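DUF4875 domain-containing protein (Desulfovibrio piger, PDB 4LG3) is of unknown function, a member of the DUF4875 family, which is grouped with the CamS-like proteins. Local coordinates at residues A[26-31]-A[75-80]. Numbering follows the deposited sequence.
Sequences RYNVRI and VVSITL
Strands 26-31 and 75-80 run parallel, their axes 4.6 Å apart and 11° from alignment, joined by five backbone hydrogen bonds: Tyr27, Val29 and Ile31 donate N-H to Val75, Ser77 and Thr79 O, and Ser77 and Thr79 N donate back to Tyr27 and Val29 O; Ile31 N to Thr79 O measures 2.8 Å, and Ile31 carries the ladder on to Asp81. On the polar face, Arg26 has CG anti to the backbone N (chi1 -177°) and stays extended to NE, so it crosses obliquely past Val75 toward Ser77. Its NE donates to a lone pair of Asn28 OD1 at 2.9 Å, while NH2 reaches Ser77 OG at 2.9 Å in a bent bond (134°); the same hydroxyl also bonds Thr97. Arg30, bent at chi3, lays one guanidinium face over Thr79, with NH2 3.6 Å from CG2, and its NE forms a salt bridge to Asp81. The other face is largely apolar: Ile78 CD1 lies 3.7 Å from Val29 CB, and Ile31 CG1 lies 3.8 Å from both Ile78 CG2 and Leu80 CD1. Tyr27 leans away, its OH hydrogen-bonded to Glu15. Val29 and Leu80 also touch helix 53-71, completing a beta-alpha-beta crossover whose connection first forms a hairpin with strand 42-44, antiparallel to 26-36.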
loop_
_atom_site.group_PDB
_atom_site.type_symbol
_atom_site.label_atom_id
_atom_site.label_comp_id
_atom_site.label_asym_id
_atom_site.label_seq_id
_atom_site.Cartn_x
_atom_site.Cartn_y
_atom_site.Cartn_z
ATOM N N ARG A 26 5.889 10.969 -15.289
ATOM C CA ARG A 26 5.520 9.890 -14.389
ATOM C C ARG A 26 4.850 10.494 -13.138
ATOM O O ARG A 26 5.293 11.528 -12.638
ATOM C CB ARG A 26 6.742 9.062 -14.021
ATOM C CG ARG A 26 6.426 7.871 -13.145
ATOM C CD ARG A 26 7.652 7.022 -12.908
ATOM N NE ARG A 26 7.327 5.909 -12.022
ATOM C CZ ARG A 26 8.003 4.773 -11.951
ATOM N NH1 ARG A 26 9.087 4.589 -12.693
ATOM N NH2 ARG A 26 7.601 3.808 -11.137
ATOM N N TYR A 27 3.769 9.876 -12.654
ATOM C CA TYR A 27 3.121 10.376 -11.452
ATOM C C TYR A 27 3.056 9.249 -10.468
ATOM O O TYR A 27 2.480 8.202 -10.761
ATOM C CB TYR A 27 1.760 10.966 -11.767
ATOM C CG TYR A 27 1.288 11.983 -10.752
ATOM C CD1 TYR A 27 1.835 13.265 -10.711
ATOM C CD2 TYR A 27 0.248 11.696 -9.883
ATOM C CE1 TYR A 27 1.383 14.215 -9.791
ATOM C CE2 TYR A 27 -0.214 12.636 -8.970
ATOM C CZ TYR A 27 0.345 13.902 -8.935
ATOM O OH TYR A 27 -0.146 14.837 -8.050
ATOM N N ASN A 28 3.728 9.414 -9.321
ATOM C CA ASN A 28 3.783 8.368 -8.287
ATOM C C ASN A 28 2.862 8.737 -7.164
ATOM O O ASN A 28 2.893 9.874 -6.671
ATOM C CB ASN A 28 5.203 8.129 -7.789
ATOM C CG ASN A 28 6.172 7.826 -8.900
ATOM O OD1 ASN A 28 5.993 6.887 -9.663
ATOM N ND2 ASN A 28 7.205 8.642 -9.029
ATOM N N VAL A 29 1.985 7.785 -6.790
ATOM C CA VAL A 29 0.979 8.029 -5.758
ATOM C C VAL A 29 0.927 6.890 -4.752
ATOM O O VAL A 29 0.923 5.714 -5.127
ATOM C CB VAL A 29 -0.443 8.267 -6.403
ATOM C CG1 VAL A 29 -1.468 8.658 -5.340
ATOM C CG2 VAL A 29 -0.400 9.325 -7.504
ATOM N N ARG A 30 0.807 7.260 -3.469
ATOM C CA ARG A 30 0.566 6.340 -2.345
ATOM C C ARG A 30 -0.846 6.569 -1.888
ATOM O O ARG A 30 -1.251 7.717 -1.675
ATOM C CB ARG A 30 1.548 6.545 -1.199
ATOM C CG ARG A 30 3.013 6.404 -1.587
ATOM C CD ARG A 30 3.847 6.187 -0.341
ATOM N NE ARG A 30 3.799 4.786 0.103
ATOM C CZ ARG A 30 4.750 3.890 -0.136
ATOM N NH1 ARG A 30 5.852 4.239 -0.786
ATOM N NH2 ARG A 30 4.626 2.649 0.309
ATOM N N ILE A 31 -1.624 5.489 -1.777
ATOM C CA ILE A 31 -3.015 5.578 -1.364
ATOM C C ILE A 31 -3.233 4.684 -0.153
ATOM O O ILE A 31 -2.402 3.817 0.140
ATOM C CB ILE A 31 -4.006 5.256 -2.542
ATOM C CG1 ILE A 31 -3.848 3.829 -3.080
ATOM C CG2 ILE A 31 -3.933 6.338 -3.670
ATOM C CD1 ILE A 31 -5.055 3.289 -3.896
ATOM N N VAL A 75 2.792 7.911 -17.464
ATOM C CA VAL A 75 3.050 6.772 -16.580
ATOM C C VAL A 75 2.533 7.105 -15.197
ATOM O O VAL A 75 2.774 8.212 -14.703
ATOM C CB VAL A 75 4.580 6.400 -16.510
ATOM C CG1 VAL A 75 4.808 5.069 -15.783
ATOM C CG2 VAL A 75 5.207 6.375 -17.881
ATOM N N VAL A 76 1.870 6.132 -14.548
ATOM C CA VAL A 76 1.344 6.313 -13.197
ATOM C C VAL A 76 1.643 5.081 -12.370
ATOM O O VAL A 76 1.271 3.979 -12.744
ATOM C CB VAL A 76 -0.173 6.647 -13.190
ATOM C CG1 VAL A 76 -0.707 6.794 -11.769
ATOM C CG2 VAL A 76 -0.465 7.905 -13.989
ATOM N N SER A 77 2.291 5.282 -11.232
ATOM C CA SER A 77 2.582 4.239 -10.250
ATOM C C SER A 77 1.732 4.452 -9.027
ATOM O O SER A 77 1.693 5.554 -8.498
ATOM C CB SER A 77 4.058 4.224 -9.874
ATOM O OG SER A 77 4.780 3.477 -10.833
ATOM N N ILE A 78 0.997 3.418 -8.616
ATOM C CA ILE A 78 0.130 3.460 -7.422
ATOM C C ILE A 78 0.605 2.412 -6.400
ATOM O O ILE A 78 0.824 1.266 -6.756
ATOM C CB ILE A 78 -1.388 3.276 -7.751
ATOM C CG1 ILE A 78 -1.881 4.224 -8.868
ATOM C CG2 ILE A 78 -2.269 3.352 -6.494
ATOM C CD1 ILE A 78 -1.953 5.700 -8.569
ATOM N N THR A 79 0.750 2.811 -5.147
ATOM C CA THR A 79 1.066 1.906 -4.047
ATOM C C THR A 79 -0.034 2.055 -3.015
ATOM O O THR A 79 -0.278 3.169 -2.530
ATOM C CB THR A 79 2.459 2.137 -3.411
ATOM O OG1 THR A 79 3.452 2.075 -4.428
ATOM C CG2 THR A 79 2.785 1.105 -2.329
ATOM N N LEU A 80 -0.704 0.930 -2.689
ATOM C CA LEU A 80 -1.705 0.904 -1.646
ATOM C C LEU A 80 -1.026 0.439 -0.362
ATOM O O LEU A 80 -0.502 -0.674 -0.311
ATOM C CB LEU A 80 -2.904 0.020 -2.021
ATOM C CG LEU A 80 -3.968 -0.244 -0.952
ATOM C CD1 LEU A 80 -4.748 1.025 -0.622
ATOM C CD2 LEU A 80 -4.904 -1.348 -1.404
HETATM O O HOH W 1 3.879 4.399 -5.975
#